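PDB 2EAB: alpha-fucosidase from Bifidobacterium bifidum, which probably releases alpha-1,2-linked L-fucose from glycans by hydrolysis, this chain being the glycoside hydrolase family 95 catalytic region of a longer membrane-associated protein. Local coordinates for residues Met779-Asn784 and Ser815-Arg820; Thr799-Ala804 and Val825-Lys830; Pro431-Asn436 and Tyr516-Tyr521; Arg820-Val825 and Thr840-Lys845. All coordinates share one frame; numbering follows the deposited sequence.

Contact 1: Met779-Asn784 and Ser815-Arg820; sequences MLLQSN and SGLVAR. With EDO (1,2-ethanediol), chain G.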
loop_
_atom_site.group_PDB
_atom_site.type_symbol
_atom_site.label_atom_id
_atom_site.label_comp_id
_atom_site.label_asym_id
_atom_site.label_seq_id
_atom_site.Cartn_x
_atom_site.Cartn_y
_atom_site.Cartn_z
ATOM N N MET A 779 10.551 13.483 1.766
ATOM C CA MET A 779 11.366 14.646 1.410
ATOM C C MET A 779 11.118 15.825 2.342
ATOM O O MET A 779 12.044 16.569 2.678
ATOM C CB MET A 779 11.125 15.067 -0.036
ATOM C CG MET A 779 11.846 14.189 -1.043
ATOM S SD MET A 779 11.914 14.909 -2.684
ATOM C CE MET A 779 10.329 14.314 -3.216
ATOM N N LEU A 780 9.865 15.979 2.757
ATOM C CA LEU A 780 9.449 17.145 3.531
ATOM C C LEU A 780 9.477 16.921 5.036
ATOM O O LEU A 780 9.569 17.887 5.805
ATOM C CB LEU A 780 8.060 17.609 3.092
ATOM C CG LEU A 780 7.900 17.875 1.591
ATOM C CD1 LEU A 780 6.469 18.276 1.293
ATOM C CD2 LEU A 780 8.875 18.941 1.095
ATOM N N LEU A 781 9.416 15.657 5.452
ATOM C CA LEU A 781 9.328 15.301 6.862
ATOM C C LEU A 781 9.829 13.885 7.072
ATOM O O LEU A 781 9.363 12.957 6.407
ATOM C CB LEU A 781 7.875 15.401 7.346
ATOM C CG LEU A 781 7.593 14.872 8.755
ATOM C CD1 LEU A 781 8.279 15.725 9.819
ATOM C CD2 LEU A 781 6.104 14.800 9.016
ATOM N N GLN A 782 10.772 13.712 7.989
ATOM C CA GLN A 782 11.143 12.378 8.448
ATOM C C GLN A 782 10.998 12.330 9.956
ATOM O O GLN A 782 11.107 13.361 10.628
ATOM C CB GLN A 782 12.560 12.010 7.997
ATOM C CG GLN A 782 12.598 11.608 6.524
ATOM C CD GLN A 782 13.985 11.591 5.910
ATOM O OE1 GLN A 782 14.975 11.280 6.576
ATOM N NE2 GLN A 782 14.060 11.913 4.622
ATOM N N SER A 783 10.745 11.142 10.495
ATOM C CA SER A 783 10.575 11.013 11.936
ATOM C C SER A 783 10.976 9.640 12.464
ATOM O O SER A 783 10.539 9.241 13.540
ATOM C CB SER A 783 9.139 11.369 12.353
ATOM O OG SER A 783 8.184 10.480 11.794
ATOM N N ASN A 784 11.821 8.937 11.713
ATOM C CA ASN A 784 12.188 7.562 12.048
ATOM C C ASN A 784 13.540 7.408 12.724
ATOM O O ASN A 784 13.873 6.312 13.182
ATOM C CB ASN A 784 12.213 6.702 10.786
ATOM C CG ASN A 784 13.373 7.057 9.876
ATOM O OD1 ASN A 784 13.426 8.164 9.347
ATOM N ND2 ASN A 784 14.310 6.137 9.705
ATOM N N SER A 815 0.930 21.407 4.892
ATOM C CA SER A 815 0.272 21.338 6.182
ATOM C C SER A 815 -0.397 19.989 6.335
ATOM O O SER A 815 -0.859 19.398 5.352
ATOM C CB SER A 815 -0.747 22.473 6.343
ATOM O OG SER A 815 -1.771 22.394 5.372
ATOM N N GLY A 816 -0.427 19.496 7.567
ATOM C CA GLY A 816 -1.195 18.304 7.882
ATOM C C GLY A 816 -0.468 16.977 7.809
ATOM O O GLY A 816 -1.104 15.935 7.942
ATOM N N LEU A 817 0.845 16.991 7.589
ATOM C CA LEU A 817 1.614 15.745 7.663
ATOM C C LEU A 817 1.681 15.279 9.109
ATOM O O LEU A 817 1.436 16.069 10.026
ATOM C CB LEU A 817 3.019 15.927 7.093
ATOM C CG LEU A 817 3.100 16.406 5.643
ATOM C CD1 LEU A 817 4.547 16.425 5.180
ATOM C CD2 LEU A 817 2.251 15.547 4.699
ATOM N N VAL A 818 1.997 14.004 9.325
ATOM C CA VAL A 818 2.069 13.470 10.676
ATOM C C VAL A 818 3.443 12.867 10.911
ATOM O O VAL A 818 3.981 12.147 10.050
ATOM C CB VAL A 818 0.948 12.430 10.957
ATOM C CG1 VAL A 818 0.930 12.048 12.429
ATOM C CG2 VAL A 818 -0.410 12.981 10.560
ATOM N N ALA A 819 4.006 13.192 12.075
ATOM C CA ALA A 819 5.265 12.635 12.544
ATOM C C ALA A 819 5.027 11.621 13.649
ATOM O O ALA A 819 4.054 11.711 14.408
ATOM C CB ALA A 819 6.172 13.746 13.047
ATOM N N ARG A 820 5.932 10.657 13.731
ATOM C CA ARG A 820 5.916 9.683 14.810
ATOM C C ARG A 820 5.896 10.385 16.173
ATOM O O ARG A 820 6.476 11.464 16.348
ATOM C CB ARG A 820 7.096 8.726 14.671
ATOM C CG ARG A 820 6.925 7.796 13.476
ATOM C CD ARG A 820 8.142 6.918 13.274
ATOM N NE ARG A 820 8.101 6.139 12.035
ATOM C CZ ARG A 820 8.484 6.607 10.850
ATOM N NH1 ARG A 820 8.909 7.862 10.735
ATOM N NH2 ARG A 820 8.440 5.821 9.780
HETATM C C1 EDO G . 8.579 5.296 6.203
HETATM O O1 EDO G . 9.091 6.519 6.933
HETATM C C2 EDO G . 7.016 5.482 6.088
HETATM O O2 EDO G . 6.500 5.615 7.436
HETATM O O HOH W 1 10.649 8.995 8.449
HETATM O O HOH W 2 6.898 11.528 9.619
#
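Ser783 OG is gripped by three groups. The backbone N of Arg820 donates to it almost straight (3.0 Å, N-H...O 174°). Arg820 NH1 reaches the same oxygen at 2.9 Å, but this bond is bent and weak. The third partner is a water, 2.7 Å from Ser783 OG, which donates to Val818 O. Arg820 thus meets one oxygen with its backbone N and with NH1, CZ being turned off the extended chain at chi4 (84°), and CD passes Ser783 O. Asn784 lies over one face of the guanidinium group, offset toward the rim, with CB 3.5 Å from Arg820 NH1. Asn784 N and Arg820 NH1 are both donors; a second water accepts from NH1 and from Ser783 N and donates to Asn784 OD1. At the other terminal nitrogen, Arg820 NH2 bonds 1,2-ethanediol O1 at 3.0 Å. Glu517 and Glu520, the latter a calcium ligand in crystals of this protein though metal-free here, form salt bridges with NH2 and NE. Further back the contact turns apolar: Leu781 CD2 touches Leu817 CB at 3.8 Å and lies near Ala819 CB. Helix 767-780 runs out into strand 781-782, which lies against the end of strand 812-819. That strand has a G1 beta bulge, Gly816 and Leu817 both facing Val825 of strand 823-830, while helix 722-734 supplies Arg734 beside Asn784 and Arg820.

Contact 2: Thr799-Ala804 and Val825-Lys830; sequences TNILPA and VGTTWK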
loop_
_atom_site.group_PDB
_atom_site.type_symbol
_atom_site.label_atom_id
_atom_site.label_comp_id
_atom_site.label_asym_id
_atom_site.label_seq_id
_atom_site.Cartn_x
_atom_site.Cartn_y
_atom_site.Cartn_z
ATOM N N THR A 799 11.482 14.667 15.193
ATOM C CA THR A 799 10.805 15.278 14.062
ATOM C C THR A 799 11.831 16.015 13.215
ATOM O O THR A 799 12.471 16.949 13.698
ATOM C CB THR A 799 9.739 16.271 14.558
ATOM O OG1 THR A 799 8.869 15.617 15.485
ATOM C CG2 THR A 799 8.928 16.846 13.406
ATOM N N ASN A 800 11.981 15.600 11.958
ATOM C CA ASN A 800 12.987 16.162 11.067
ATOM C C ASN A 800 12.322 16.919 9.928
ATOM O O ASN A 800 11.744 16.316 9.016
ATOM C CB ASN A 800 13.908 15.053 10.548
ATOM C CG ASN A 800 15.097 15.582 9.774
ATOM O OD1 ASN A 800 15.184 16.779 9.481
ATOM N ND2 ASN A 800 16.019 14.687 9.432
ATOM N N ILE A 801 12.397 18.245 10.010
ATOM C CA ILE A 801 11.765 19.151 9.065
ATOM C C ILE A 801 12.635 19.352 7.824
ATOM O O ILE A 801 13.810 19.720 7.922
ATOM C CB ILE A 801 11.496 20.526 9.739
ATOM C CG1 ILE A 801 10.641 20.372 11.008
ATOM C CG2 ILE A 801 10.901 21.531 8.756
ATOM C CD1 ILE A 801 9.252 19.779 10.792
ATOM N N LEU A 802 12.030 19.116 6.659
ATOM C CA LEU A 802 12.668 19.315 5.351
ATOM C C LEU A 802 14.017 18.595 5.219
ATOM O O LEU A 802 15.035 19.217 4.920
ATOM C CB LEU A 802 12.785 20.813 5.026
ATOM C CG LEU A 802 11.452 21.564 4.951
ATOM C CD1 LEU A 802 11.690 23.059 4.815
ATOM C CD2 LEU A 802 10.564 21.054 3.814
ATOM N N PRO A 803 14.027 17.270 5.458
ATOM C CA PRO A 803 15.269 16.493 5.435
ATOM C C PRO A 803 15.864 16.251 4.045
ATOM O O PRO A 803 17.048 15.958 3.937
ATOM C CB PRO A 803 14.847 15.161 6.056
ATOM C CG PRO A 803 13.402 15.045 5.688
ATOM C CD PRO A 803 12.864 16.433 5.802
ATOM N N ALA A 804 15.050 16.348 2.999
ATOM C CA ALA A 804 15.525 16.099 1.637
ATOM C C ALA A 804 14.751 16.972 0.658
ATOM O O ALA A 804 14.087 16.490 -0.264
ATOM C CB ALA A 804 15.424 14.614 1.281
ATOM N N VAL A 825 2.253 18.265 11.423
ATOM C CA VAL A 825 3.345 19.124 10.999
ATOM C C VAL A 825 2.963 19.939 9.773
ATOM O O VAL A 825 2.505 19.392 8.763
ATOM C CB VAL A 825 4.613 18.298 10.662
ATOM C CG1 VAL A 825 5.743 19.205 10.198
ATOM C CG2 VAL A 825 5.059 17.457 11.855
ATOM N N GLY A 826 3.156 21.249 9.878
ATOM C CA GLY A 826 3.101 22.143 8.731
ATOM C C GLY A 826 4.422 22.878 8.655
ATOM O O GLY A 826 5.028 23.172 9.688
ATOM N N THR A 827 4.890 23.147 7.442
ATOM C CA THR A 827 6.109 23.924 7.260
ATOM C C THR A 827 6.010 24.792 6.017
ATOM O O THR A 827 5.428 24.392 5.003
ATOM C CB THR A 827 7.399 23.045 7.242
ATOM O OG1 THR A 827 8.566 23.880 7.275
ATOM C CG2 THR A 827 7.471 22.154 6.020
ATOM N N THR A 828 6.567 25.994 6.129
ATOM C CA THR A 828 6.674 26.924 5.020
ATOM C C THR A 828 8.152 27.204 4.822
ATOM O O THR A 828 8.901 27.327 5.795
ATOM C CB THR A 828 5.917 28.233 5.322
ATOM O OG1 THR A 828 4.542 27.926 5.579
ATOM C CG2 THR A 828 6.004 29.214 4.152
ATOM N N TRP A 829 8.577 27.277 3.567
ATOM C CA TRP A 829 9.965 27.559 3.262
ATOM C C TRP A 829 10.092 28.539 2.108
ATOM O O TRP A 829 9.185 28.675 1.287
ATOM C CB TRP A 829 10.757 26.269 3.001
ATOM C CG TRP A 829 10.358 25.501 1.770
ATOM C CD1 TRP A 829 10.952 25.563 0.544
ATOM C CD2 TRP A 829 9.296 24.540 1.654
ATOM N NE1 TRP A 829 10.327 24.707 -0.334
ATOM C CE2 TRP A 829 9.305 24.069 0.321
ATOM C CE3 TRP A 829 8.335 24.037 2.543
ATOM C CZ2 TRP A 829 8.394 23.118 -0.146
ATOM C CZ3 TRP A 829 7.428 23.087 2.078
ATOM C CH2 TRP A 829 7.466 22.641 0.744
ATOM N N LYS A 830 11.229 29.225 2.081
ATOM C CA LYS A 830 11.534 30.217 1.062
ATOM C C LYS A 830 13.038 30.216 0.860
ATOM O O LYS A 830 13.790 30.068 1.825
ATOM C CB LYS A 830 11.062 31.601 1.515
ATOM C CG LYS A 830 10.972 32.627 0.402
ATOM C CD LYS A 830 10.296 33.904 0.887
ATOM C CE LYS A 830 10.124 34.905 -0.248
ATOM N NZ LYS A 830 9.168 34.425 -1.288
#
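Ile801 turns CD1 toward Val825 by a bend at its second torsion (chi2 -61°); Trp829 holds CG between its own backbone N and carbonyl carbon (chi1 66°), and chi2 (97°) turns the indole so that Leu802 lies over it. The first pair is close, Ile801 CD1 to Val825 CG1 being 3.6 Å. Ile801 also sets its other branch beside Thr827, CG2 to OG1 3.6 Å, the two side chains sliding past each other in opposite directions. The chain then takes left-handed backbone angles at Leu802, and two consecutive side chains come to face the same strand. Leu802 divides its methyls: CD1 touches Trp829 CB at 3.8 Å, while CD2 makes a CH-pi contact over the face of the six-membered ring, 4.2 Å from its centroid. Leu802 CD2 also meets Thr827 CG2 tip to tip, 4.0 Å apart. The polar ends have other partners: Thr827 OG1 bonds Glu836 O and Trp829 NE1 bonds Trp809 O. At the other end Thr799 CG2 approaches Val825 CG2. The axes of strands 799-801 and 825-830 come within 9.5 Å and run 24° from parallel, as in two face-packed sheets of a beta sandwich. In this C-terminal domain, strand 799-801 sits between strands 781-782 and 847-851, and strand 823-830 between strands 812-819 and 833-841.

Contact 3: Pro431-Asn436 and Tyr516-Tyr521; sequences PTYSAN and YEAYEY. With EDO (1,2-ethanediol), chain I; EDO (1,2-ethanediol), chain G.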
loop_
_atom_site.group_PDB
_atom_site.type_symbol
_atom_site.label_atom_id
_atom_site.label_comp_id
_atom_site.label_asym_id
_atom_site.label_seq_id
_atom_site.Cartn_x
_atom_site.Cartn_y
_atom_site.Cartn_z
ATOM N N PRO A 431 2.422 5.589 2.756
ATOM C CA PRO A 431 2.030 6.984 3.041
ATOM C C PRO A 431 0.888 7.123 4.039
ATOM O O PRO A 431 0.498 8.239 4.374
ATOM C CB PRO A 431 1.555 7.484 1.680
ATOM C CG PRO A 431 0.952 6.266 1.044
ATOM C CD PRO A 431 1.742 5.071 1.552
ATOM N N THR A 432 0.356 6.007 4.509
ATOM C CA THR A 432 -0.918 6.018 5.209
ATOM C C THR A 432 -0.894 6.854 6.485
ATOM O O THR A 432 -1.874 7.522 6.807
ATOM C CB THR A 432 -1.354 4.580 5.521
ATOM O OG1 THR A 432 -1.109 3.760 4.369
ATOM C CG2 THR A 432 -2.832 4.520 5.894
ATOM N N TYR A 433 0.220 6.810 7.205
ATOM C CA TYR A 433 0.324 7.552 8.453
ATOM C C TYR A 433 0.887 8.956 8.260
ATOM O O TYR A 433 0.322 9.932 8.765
ATOM C CB TYR A 433 1.157 6.770 9.464
ATOM C CG TYR A 433 0.752 5.321 9.582
ATOM C CD1 TYR A 433 -0.430 4.965 10.225
ATOM C CD2 TYR A 433 1.543 4.308 9.032
ATOM C CE1 TYR A 433 -0.813 3.641 10.326
ATOM C CE2 TYR A 433 1.171 2.974 9.130
ATOM C CZ TYR A 433 -0.003 2.652 9.786
ATOM O OH TYR A 433 -0.381 1.336 9.902
ATOM N N SER A 434 1.988 9.063 7.521
ATOM C CA SER A 434 2.646 10.355 7.325
ATOM C C SER A 434 1.748 11.335 6.571
ATOM O O SER A 434 1.809 12.547 6.814
ATOM C CB SER A 434 3.998 10.187 6.627
ATOM O OG SER A 434 3.830 9.688 5.313
ATOM N N ALA A 435 0.905 10.808 5.681
ATOM C CA ALA A 435 -0.047 11.642 4.951
ATOM C C ALA A 435 -1.412 11.751 5.642
ATOM O O ALA A 435 -2.406 12.108 5.007
ATOM C CB ALA A 435 -0.190 11.169 3.501
ATOM N N ASN A 436 -1.447 11.473 6.945
ATOM C CA ASN A 436 -2.616 11.766 7.789
ATOM C C ASN A 436 -3.874 10.989 7.381
ATOM O O ASN A 436 -4.957 11.559 7.222
ATOM C CB ASN A 436 -2.881 13.280 7.832
ATOM C CG ASN A 436 -3.515 13.739 9.133
ATOM O OD1 ASN A 436 -4.121 12.960 9.870
ATOM N ND2 ASN A 436 -3.374 15.029 9.418
ATOM N N TYR A 516 3.082 -1.962 13.112
ATOM C CA TYR A 516 3.606 -1.251 14.274
ATOM C C TYR A 516 3.553 0.268 14.094
ATOM O O TYR A 516 3.352 1.008 15.062
ATOM C CB TYR A 516 5.024 -1.717 14.644
ATOM C CG TYR A 516 5.507 -1.036 15.902
ATOM C CD1 TYR A 516 4.973 -1.378 17.138
ATOM C CD2 TYR A 516 6.453 -0.011 15.856
ATOM C CE1 TYR A 516 5.372 -0.734 18.304
ATOM C CE2 TYR A 516 6.863 0.639 17.028
ATOM C CZ TYR A 516 6.310 0.270 18.242
ATOM O OH TYR A 516 6.690 0.901 19.411
ATOM N N GLU A 517 3.728 0.735 12.859
ATOM C CA GLU A 517 3.638 2.168 12.588
ATOM C C GLU A 517 2.290 2.768 12.980
ATOM O O GLU A 517 2.217 3.947 13.319
ATOM C CB GLU A 517 3.962 2.476 11.129
ATOM C CG GLU A 517 5.408 2.206 10.778
ATOM C CD GLU A 517 5.973 3.166 9.763
ATOM O OE1 GLU A 517 5.211 3.664 8.906
ATOM O OE2 GLU A 517 7.191 3.430 9.826
ATOM N N ALA A 518 1.226 1.969 12.953
ATOM C CA ALA A 518 -0.070 2.460 13.409
ATOM C C ALA A 518 0.008 2.941 14.852
ATOM O O ALA A 518 -0.642 3.928 15.213
ATOM C CB ALA A 518 -1.138 1.398 13.251
ATOM N N TYR A 519 0.798 2.247 15.670
ATOM C CA TYR A 519 1.067 2.704 17.026
ATOM C C TYR A 519 2.065 3.866 17.074
ATOM O O TYR A 519 1.835 4.853 17.783
ATOM C CB TYR A 519 1.530 1.565 17.944
ATOM C CG TYR A 519 1.804 2.072 19.336
ATOM C CD1 TYR A 519 0.756 2.555 20.117
ATOM C CD2 TYR A 519 3.095 2.128 19.857
ATOM C CE1 TYR A 519 0.968 3.055 21.387
ATOM C CE2 TYR A 519 3.320 2.639 21.154
ATOM C CZ TYR A 519 2.241 3.091 21.895
ATOM O OH TYR A 519 2.421 3.590 23.164
ATOM N N GLU A 520 3.167 3.765 16.331
ATOM C CA GLU A 520 4.179 4.833 16.333
ATOM C C GLU A 520 3.561 6.199 16.099
ATOM O O GLU A 520 3.904 7.171 16.772
ATOM C CB GLU A 520 5.173 4.652 15.204
ATOM C CG GLU A 520 6.211 3.606 15.376
ATOM C CD GLU A 520 7.158 3.594 14.190
ATOM O OE1 GLU A 520 6.710 3.946 13.074
ATOM O OE2 GLU A 520 8.338 3.235 14.355
ATOM N N TYR A 521 2.684 6.282 15.104
ATOM C CA TYR A 521 2.133 7.557 14.681
ATOM C C TYR A 521 0.914 8.012 15.498
ATOM O O TYR A 521 0.495 9.168 15.380
ATOM C CB TYR A 521 1.764 7.500 13.203
ATOM C CG TYR A 521 2.900 7.633 12.211
ATOM C CD1 TYR A 521 3.256 8.879 11.699
ATOM C CD2 TYR A 521 3.579 6.510 11.735
ATOM C CE1 TYR A 521 4.262 9.011 10.754
ATOM C CE2 TYR A 521 4.587 6.635 10.780
ATOM C CZ TYR A 521 4.918 7.891 10.296
ATOM O OH TYR A 521 5.903 8.035 9.352
HETATM C C1 EDO I . 5.062 6.078 20.550
HETATM O O1 EDO I . 5.611 5.394 19.380
HETATM C C2 EDO I . 3.565 6.069 20.092
HETATM O O2 EDO I . 3.383 7.716 19.713
HETATM C C1 EDO G . 8.579 5.296 6.203
HETATM O O1 EDO G . 9.091 6.519 6.933
HETATM C C2 EDO G . 7.016 5.482 6.088
HETATM O O2 EDO G . 6.500 5.615 7.436
#
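Tyr433 and Tyr521 meet through a CH-pi contact: Tyr433 CB stands over the face of the Tyr521 ring, 3.4 Å from its centroid and 18° off the normal. The ring planes are nearly parallel, but with centroids 5.4 Å apart they barely overlap. Van der Waals packing comes next. Tyr433 CG stands anti to the carbonyl carbon (chi1 -48°), and the ring lies with one face against the helix backbone, over Glu517 C and Ala518 N; its CE2 touches Glu517 CB at 3.5 Å and its CE1 touches Ala518 CA at 3.4 Å. Polar groups end outside this pairing: Tyr433 OH bonds Asn514 O, one turn back on helix 507-520, and Ser434 OG bonds Asp777. An alanine in place of Tyr433 would probably leave Asn514 O without that mate and open a gap over the Glu517-Ala518 peptide. On the polar side, 1,2-ethanediol O2 accepts from Tyr521 OH at 3.1 Å and donates to Glu517 OE1 at 2.8 Å. The Tyr521 hydroxyl and the Glu517 carboxylate, whose OE2 is salt-bridged to Arg820, thus both face the diol; this diol and a Tris molecule held by Glu517 and Glu520 probably come from the crystallisation liquor, but may mark a polar pocket.

Contact 4: Arg820-Val825 and Thr840-Lys845; sequences RGNFTV and TSNKGK. With EDO (1,2-ethanediol), chain G.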
loop_
_atom_site.group_PDB
_atom_site.type_symbol
_atom_site.label_atom_id
_atom_site.label_comp_id
_atom_site.label_asym_id
_atom_site.label_seq_id
_atom_site.Cartn_x
_atom_site.Cartn_y
_atom_site.Cartn_z
ATOM N N ARG A 820 5.932 10.657 13.731
ATOM C CA ARG A 820 5.916 9.683 14.810
ATOM C C ARG A 820 5.896 10.385 16.173
ATOM O O ARG A 820 6.476 11.464 16.348
ATOM C CB ARG A 820 7.096 8.726 14.671
ATOM C CG ARG A 820 6.925 7.796 13.476
ATOM C CD ARG A 820 8.142 6.918 13.274
ATOM N NE ARG A 820 8.101 6.139 12.035
ATOM C CZ ARG A 820 8.484 6.607 10.850
ATOM N NH1 ARG A 820 8.909 7.862 10.735
ATOM N NH2 ARG A 820 8.440 5.821 9.780
ATOM N N GLY A 821 5.193 9.782 17.127
ATOM C CA GLY A 821 4.891 10.439 18.401
ATOM C C GLY A 821 3.560 11.168 18.369
ATOM O O GLY A 821 3.077 11.651 19.402
ATOM N N ASN A 822 2.965 11.230 17.177
ATOM C CA ASN A 822 1.669 11.859 16.928
ATOM C C ASN A 822 1.730 13.377 17.038
ATOM O O ASN A 822 1.138 13.994 17.942
ATOM C CB ASN A 822 0.547 11.263 17.791
ATOM C CG ASN A 822 -0.820 11.483 17.184
ATOM O OD1 ASN A 822 -0.975 12.256 16.235
ATOM N ND2 ASN A 822 -1.820 10.801 17.716
ATOM N N PHE A 823 2.471 13.957 16.098
ATOM C CA PHE A 823 2.520 15.398 15.914
ATOM C C PHE A 823 2.049 15.707 14.504
ATOM O O PHE A 823 2.486 15.058 13.548
ATOM C CB PHE A 823 3.950 15.929 16.049
ATOM C CG PHE A 823 4.583 15.675 17.383
ATOM C CD1 PHE A 823 4.536 16.640 18.383
ATOM C CD2 PHE A 823 5.261 14.487 17.630
ATOM C CE1 PHE A 823 5.135 16.415 19.623
ATOM C CE2 PHE A 823 5.862 14.249 18.865
ATOM C CZ PHE A 823 5.801 15.220 19.863
ATOM N N THR A 824 1.174 16.694 14.358
ATOM C CA THR A 824 0.806 17.171 13.028
ATOM C C THR A 824 1.762 18.296 12.657
ATOM O O THR A 824 2.062 19.162 13.488
ATOM C CB THR A 824 -0.662 17.626 12.978
ATOM O OG1 THR A 824 -1.482 16.572 13.490
ATOM C CG2 THR A 824 -1.093 17.941 11.543
ATOM N N VAL A 825 2.253 18.265 11.423
ATOM C CA VAL A 825 3.345 19.124 10.999
ATOM C C VAL A 825 2.963 19.939 9.773
ATOM O O VAL A 825 2.505 19.392 8.763
ATOM C CB VAL A 825 4.613 18.298 10.662
ATOM C CG1 VAL A 825 5.743 19.205 10.198
ATOM C CG2 VAL A 825 5.059 17.457 11.855
ATOM N N THR A 840 1.748 20.571 15.895
ATOM C CA THR A 840 0.626 20.306 16.777
ATOM C C THR A 840 0.897 19.012 17.523
ATOM O O THR A 840 1.003 17.943 16.913
ATOM C CB THR A 840 -0.693 20.174 15.997
ATOM O OG1 THR A 840 -0.883 21.332 15.174
ATOM C CG2 THR A 840 -1.865 20.027 16.957
ATOM N N SER A 841 1.029 19.099 18.842
ATOM C CA SER A 841 1.232 17.902 19.641
ATOM C C SER A 841 -0.116 17.268 19.937
ATOM O O SER A 841 -0.940 17.851 20.638
ATOM C CB SER A 841 1.931 18.238 20.948
ATOM O OG SER A 841 2.137 17.054 21.693
ATOM N N ASN A 842 -0.353 16.078 19.392
ATOM C CA ASN A 842 -1.643 15.415 19.578
ATOM C C ASN A 842 -1.703 14.532 20.824
ATOM O O ASN A 842 -2.795 14.207 21.312
ATOM C CB ASN A 842 -2.035 14.626 18.328
ATOM C CG ASN A 842 -2.065 15.492 17.084
ATOM O OD1 ASN A 842 -1.489 15.144 16.046
ATOM N ND2 ASN A 842 -2.725 16.634 17.182
ATOM N N LYS A 843 -0.535 14.162 21.347
ATOM C CA LYS A 843 -0.461 13.270 22.502
ATOM C C LYS A 843 0.370 13.804 23.670
ATOM O O LYS A 843 0.485 13.135 24.691
ATOM C CB LYS A 843 0.037 11.879 22.084
ATOM C CG LYS A 843 -0.915 11.108 21.163
ATOM C CD LYS A 843 -2.214 10.686 21.847
ATOM C CE LYS A 843 -2.028 9.414 22.652
ATOM N NZ LYS A 843 -3.334 8.821 23.052
ATOM N N GLY A 844 0.952 14.994 23.523
ATOM C CA GLY A 844 1.739 15.606 24.598
ATOM C C GLY A 844 3.124 15.014 24.809
ATOM O O GLY A 844 3.720 15.183 25.877
ATOM N N LYS A 845 3.654 14.325 23.802
ATOM C CA LYS A 845 4.991 13.756 23.918
ATOM C C LYS A 845 6.052 14.849 23.802
ATOM O O LYS A 845 5.813 15.897 23.206
ATOM C CB LYS A 845 5.212 12.660 22.865
ATOM C CG LYS A 845 4.174 11.516 22.892
ATOM C CD LYS A 845 4.147 10.750 24.224
ATOM C CE LYS A 845 2.880 9.895 24.379
ATOM N NZ LYS A 845 2.774 8.759 23.413
HETATM C C1 EDO G . 8.579 5.296 6.203
HETATM O O1 EDO G . 9.091 6.519 6.933
HETATM C C2 EDO G . 7.016 5.482 6.088
HETATM O O2 EDO G . 6.500 5.615 7.436
HETATM O O HOH W 3 2.451 14.123 20.891
HETATM O O HOH W 4 2.300 9.209 20.771
HETATM O O HOH W 5 0.481 21.683 12.606
#
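Thr824 and Thr840 exchange both backbone bonds of an antiparallel hydrogen-bonded pair, Thr824 N to Thr840 O 2.8 Å and Thr840 N to Thr824 O 2.8 Å. Thr840 O takes a second, weaker partner, Phe823 CA, in a CA-H...O contact of 3.1 Å. Thr840 OG1 bonds Thr891 OG1 and a water 2.9 Å away, which gives Thr824 O a weak bond. The ladder goes one step further, Asn842 N donating to Asn822 O (2.9 Å). Beyond it the strands part and water takes over: one molecule donates to Gly821 O, accepts from Lys843 N and Lys845 N, and bonds Ser841 OG, which is also bonded to Thr886. Another water accepts from Lys845 NZ at 2.7 Å and gives Gly821 O a weak bond. Asn822 CG stands anti to its backbone N (chi1 -157°), and ND2 bonds Ser522 O while lying beside Lys843 CG at 3.6 Å. An alanine at Asn822 would probably leave Ser522 O without this donor and open a gap beside Lys843. At Gly821 a side chain would strike the Phe823 ring. The contact closes the open end of hairpin 823-830/833-841 and includes a G1 beta bulge, Asn822 and Phe823 both facing Ala819 of strand 812-819; strand 890-896 lies beside strand 833-841, on the side away from 823-830.

Overall arrangement
From the N terminus, contact 3 comes first: it closes a partly helical loop of 79 residues inside the catalytic domain and is complete long before the others begin. Contact 1 then joins the end of helix 767-780 to strand 812-819. Contact 2 crosses it, since 799-804 falls within the loop that contact 1 closes and 825-830 lies beyond it. Contact 4, the shortest closure, follows contact 1 in series, sharing Arg820, and crosses contact 2 at Val825; none nests. Contacts 2 and 4 lie in the C-terminal beta domain, with its two facing sheets, and contact 1 joins the end of helix 767-780 to it. Arg820 ties that domain to helix 507-520 of contact 3.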